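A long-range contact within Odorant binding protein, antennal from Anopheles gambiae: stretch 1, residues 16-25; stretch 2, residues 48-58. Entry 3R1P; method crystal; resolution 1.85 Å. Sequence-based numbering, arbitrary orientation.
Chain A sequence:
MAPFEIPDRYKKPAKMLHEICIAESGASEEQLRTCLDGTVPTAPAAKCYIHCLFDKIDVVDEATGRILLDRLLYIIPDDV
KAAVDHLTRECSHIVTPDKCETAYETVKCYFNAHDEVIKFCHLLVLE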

# COMPACT_ATOMS: atom_id res chain seq x y z
N MET A 16 2.17 -13.98 1.83
CA MET A 16 2.63 -14.34 0.48
C MET A 16 2.97 -13.05 -0.30
O MET A 16 3.95 -13.00 -1.04
CB MET A 16 1.41 -14.95 -0.22
CG MET A 16 1.56 -16.33 -0.69
SD MET A 16 0.03 -16.73 -1.55
CE MET A 16 0.63 -17.76 -2.68
N LEU A 17 2.08 -12.02 -0.15
CA LEU A 17 2.14 -10.71 -0.78
C LEU A 17 3.26 -9.83 -0.19
O LEU A 17 3.97 -9.17 -0.93
CB LEU A 17 0.76 -10.04 -0.61
CG LEU A 17 0.26 -9.05 -1.65
CD1 LEU A 17 -0.09 -9.71 -2.95
CD2 LEU A 17 -1.01 -8.39 -1.18
N HIS A 18 3.43 -9.86 1.16
CA HIS A 18 4.43 -9.11 1.92
C HIS A 18 5.89 -9.45 1.55
O HIS A 18 6.72 -8.55 1.42
CB HIS A 18 4.19 -9.33 3.43
CG HIS A 18 5.23 -8.73 4.32
ND1 HIS A 18 5.30 -7.37 4.53
CD2 HIS A 18 6.19 -9.34 5.04
CE1 HIS A 18 6.32 -7.19 5.36
NE2 HIS A 18 6.88 -8.35 5.70
N GLU A 19 6.20 -10.76 1.43
CA GLU A 19 7.54 -11.28 1.11
C GLU A 19 8.04 -10.90 -0.28
O GLU A 19 9.22 -10.56 -0.43
CB GLU A 19 7.63 -12.79 1.37
CG GLU A 19 7.59 -13.15 2.85
CD GLU A 19 8.54 -14.23 3.35
OE1 GLU A 19 9.24 -14.86 2.53
OE2 GLU A 19 8.54 -14.46 4.57
N ILE A 20 7.16 -10.93 -1.29
CA ILE A 20 7.52 -10.55 -2.67
C ILE A 20 7.84 -9.05 -2.75
O ILE A 20 8.86 -8.67 -3.33
CB ILE A 20 6.45 -11.00 -3.69
CG1 ILE A 20 6.50 -12.52 -3.86
CG2 ILE A 20 6.61 -10.30 -5.06
CD1 ILE A 20 5.22 -13.10 -4.13
N CYS A 21 6.98 -8.22 -2.14
CA CYS A 21 7.15 -6.78 -2.17
C CYS A 21 8.30 -6.20 -1.38
O CYS A 21 8.83 -5.15 -1.76
CB CYS A 21 5.83 -6.06 -1.95
SG CYS A 21 4.62 -6.44 -3.23
N ILE A 22 8.78 -6.93 -0.35
CA ILE A 22 9.98 -6.57 0.40
C ILE A 22 11.17 -6.73 -0.57
O ILE A 22 12.02 -5.84 -0.66
CB ILE A 22 10.15 -7.46 1.67
CG1 ILE A 22 9.37 -6.87 2.85
CG2 ILE A 22 11.65 -7.68 2.04
CD1 ILE A 22 9.75 -7.39 4.26
N ALA A 23 11.19 -7.88 -1.29
CA ALA A 23 12.24 -8.26 -2.24
C ALA A 23 12.32 -7.31 -3.43
O ALA A 23 13.42 -6.89 -3.79
CB ALA A 23 12.03 -9.69 -2.71
N GLU A 24 11.16 -6.97 -4.03
CA GLU A 24 11.08 -6.07 -5.18
C GLU A 24 11.47 -4.63 -4.87
O GLU A 24 12.27 -4.04 -5.60
CB GLU A 24 9.67 -6.11 -5.80
CG GLU A 24 9.40 -7.37 -6.61
CD GLU A 24 8.31 -7.27 -7.66
OE1 GLU A 24 7.83 -6.15 -7.95
OE2 GLU A 24 7.93 -8.33 -8.21
N SER A 25 10.86 -4.04 -3.82
CA SER A 25 11.11 -2.65 -3.46
C SER A 25 12.47 -2.44 -2.83
O SER A 25 13.05 -1.36 -2.97
CB SER A 25 10.02 -2.14 -2.52
OG SER A 25 10.02 -2.83 -1.28
N CYS A 48 7.66 2.31 -2.43
CA CYS A 48 7.68 1.35 -3.53
C CYS A 48 7.07 0.01 -3.14
O CYS A 48 6.45 -0.63 -3.98
CB CYS A 48 9.09 1.19 -4.11
SG CYS A 48 9.70 2.67 -4.95
N TYR A 49 7.19 -0.38 -1.83
CA TYR A 49 6.57 -1.60 -1.30
C TYR A 49 5.04 -1.51 -1.48
O TYR A 49 4.41 -2.49 -1.87
CB TYR A 49 6.96 -1.79 0.20
CG TYR A 49 6.13 -2.81 0.94
CD1 TYR A 49 6.51 -4.15 1.00
CD2 TYR A 49 4.96 -2.44 1.61
CE1 TYR A 49 5.73 -5.10 1.66
CE2 TYR A 49 4.19 -3.38 2.29
CZ TYR A 49 4.57 -4.71 2.31
OH TYR A 49 3.79 -5.63 2.98
N ILE A 50 4.46 -0.33 -1.19
CA ILE A 50 3.03 -0.05 -1.33
C ILE A 50 2.62 -0.19 -2.81
O ILE A 50 1.60 -0.85 -3.08
CB ILE A 50 2.64 1.32 -0.73
CG1 ILE A 50 3.09 1.44 0.75
CG2 ILE A 50 1.12 1.55 -0.90
CD1 ILE A 50 2.97 2.87 1.38
N HIS A 51 3.41 0.41 -3.74
CA HIS A 51 3.13 0.29 -5.19
C HIS A 51 3.12 -1.18 -5.57
O HIS A 51 2.20 -1.62 -6.26
CB HIS A 51 4.13 1.07 -6.07
CG HIS A 51 4.00 0.69 -7.52
ND1 HIS A 51 4.91 -0.17 -8.12
CD2 HIS A 51 2.99 0.92 -8.38
CE1 HIS A 51 4.46 -0.36 -9.35
NE2 HIS A 51 3.30 0.28 -9.56
N CYS A 52 4.13 -1.95 -5.07
CA CYS A 52 4.22 -3.38 -5.33
C CYS A 52 2.94 -4.13 -4.92
O CYS A 52 2.46 -4.96 -5.69
CB CYS A 52 5.46 -3.97 -4.67
SG CYS A 52 5.60 -5.76 -4.88
N LEU A 53 2.36 -3.82 -3.72
CA LEU A 53 1.12 -4.43 -3.22
C LEU A 53 -0.06 -4.17 -4.17
O LEU A 53 -0.87 -5.07 -4.39
CB LEU A 53 0.74 -3.88 -1.84
CG LEU A 53 1.57 -4.27 -0.63
CD1 LEU A 53 0.98 -3.63 0.64
CD2 LEU A 53 1.61 -5.77 -0.44
N PHE A 54 -0.18 -2.93 -4.69
CA PHE A 54 -1.25 -2.56 -5.62
C PHE A 54 -1.07 -3.26 -6.97
O PHE A 54 -2.04 -3.75 -7.54
CB PHE A 54 -1.34 -1.04 -5.77
CG PHE A 54 -1.82 -0.31 -4.54
CD1 PHE A 54 -1.34 0.96 -4.23
CD2 PHE A 54 -2.79 -0.87 -3.71
CE1 PHE A 54 -1.83 1.65 -3.13
CE2 PHE A 54 -3.26 -0.18 -2.59
CZ PHE A 54 -2.77 1.07 -2.31
N ASP A 55 0.17 -3.31 -7.46
CA ASP A 55 0.51 -3.99 -8.72
C ASP A 55 0.20 -5.50 -8.64
O ASP A 55 -0.39 -6.02 -9.58
CB ASP A 55 1.99 -3.74 -9.07
CG ASP A 55 2.41 -4.41 -10.36
OD1 ASP A 55 3.12 -5.44 -10.30
OD2 ASP A 55 2.00 -3.93 -11.44
N LYS A 56 0.55 -6.19 -7.53
CA LYS A 56 0.31 -7.64 -7.39
C LYS A 56 -1.16 -8.02 -7.28
O LYS A 56 -1.55 -9.08 -7.77
CB LYS A 56 1.11 -8.26 -6.23
CG LYS A 56 2.62 -8.20 -6.41
CD LYS A 56 3.12 -9.08 -7.54
CE LYS A 56 4.54 -8.71 -7.91
NZ LYS A 56 5.03 -9.52 -9.04
N ILE A 57 -1.97 -7.15 -6.66
CA ILE A 57 -3.41 -7.41 -6.55
C ILE A 57 -4.19 -6.87 -7.76
O ILE A 57 -5.42 -6.98 -7.82
CB ILE A 57 -4.02 -7.02 -5.18
CG1 ILE A 57 -3.93 -5.50 -4.93
CG2 ILE A 57 -3.39 -7.86 -4.04
CD1 ILE A 57 -4.63 -5.00 -3.70
N ASP A 58 -3.44 -6.30 -8.74
CA ASP A 58 -3.93 -5.79 -10.03
C ASP A 58 -4.91 -4.60 -9.94
O ASP A 58 -5.89 -4.53 -10.69
CB ASP A 58 -4.44 -6.97 -10.89
CG ASP A 58 -4.51 -6.74 -12.39
OD1 ASP A 58 -3.66 -5.97 -12.92
OD2 ASP A 58 -5.36 -7.36 -13.03

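Two helical segments meet here at an oblique, roughly antiparallel angle: the N-to-C directions of helix 16-25 and helix 48-56 differ by 130°, and the axes come within 8.5 Å of each other. Because the helices cross rather than run side by side, their backbones draw together at one end, where Ser25 CA lies 5.1 Å from Tyr49 CA. The second helix finishes in a Schellman motif: Asp58 takes a positive phi of 64°, and its N bonds back to Asp55 O at 3.2 Å. Together the stretches bury 598 Å², both sides summed.

At the tight end, Ser25 and Cys48 put small side chains between the backbones, while Tyr49, whose CA-to-CB bond points sideways, sends its ring along the first helix instead. The CA-to-CB bonds of Ser25 and Cys48 both point toward the opposing stretch, and Ser25 CB sits 3.4 Å from Tyr49 N and 3.8 Å from Cys48 CB. The hydroxyl turns back to its own helix: Ser25 OG, with chi1 in p, donates to Cys21 O over 2.7 Å.

One helical turn back from Ser25, the contact is fixed covalently. Cys21 SG and Cys52 SG form a disulfide 2.0 Å long with chi3 at -74°. Both CA-to-CB bonds point across the gap, but the rotamers differ, m for Cys21 and t for Cys52. The bond is also packed: the Cys21 side chain fits as a knob among Tyr49, Cys52, Leu53 and Lys56, with Cys21 CB 3.6 Å from Tyr49 CD1 and Cys21 SG 4.2 Å from Leu53 CD2. A compact side chain thus serves as both crosslink and filler.

Tyr49 returns the arrangement from the second helix. In the t rotamer its ring lies among His18, Cys21, Ile22 and Ser25. The long side chain reaches far enough for Tyr49 OH to hydrogen-bond His18 ND1 at 2.8 Å, a contact in which either atom could be the donor. The hydroxyl lies at the edge of the imidazole, near its plane, as a ring-nitrogen partner should; the two rings meet rim to rim, with planes at 72°. Both residues are buried, so this bond matters: it gives Tyr49 OH and His18 ND1 a partner each in a buried place, while His18 NE2 is satisfied elsewhere in the structure.

Farther along, Leu17 fills the wider gap. Its CA-to-CB bond is sideways, but the end of the side chain comes nearer: Leu17 CG is 3.7 Å from Leu53 CD2, and Leu17 CD2 is 3.8 Å from Ile57 CG2.

Lys56 covers the exposed margin. Its aliphatic length is used as apolar surface, with Lys56 CB 3.8 Å from Leu17 CD1 and Lys56 CE 3.9 Å from Ile20 CG2, before Lys56 NZ reaches Glu24 OE2 at 3.2 Å in a salt bridge whose hydrogen bond is weak. The rule is economical: small side chains between the converging backbones, a disulfide in the packed middle, a paired polar contact where burial demands it, and charge at the solvent.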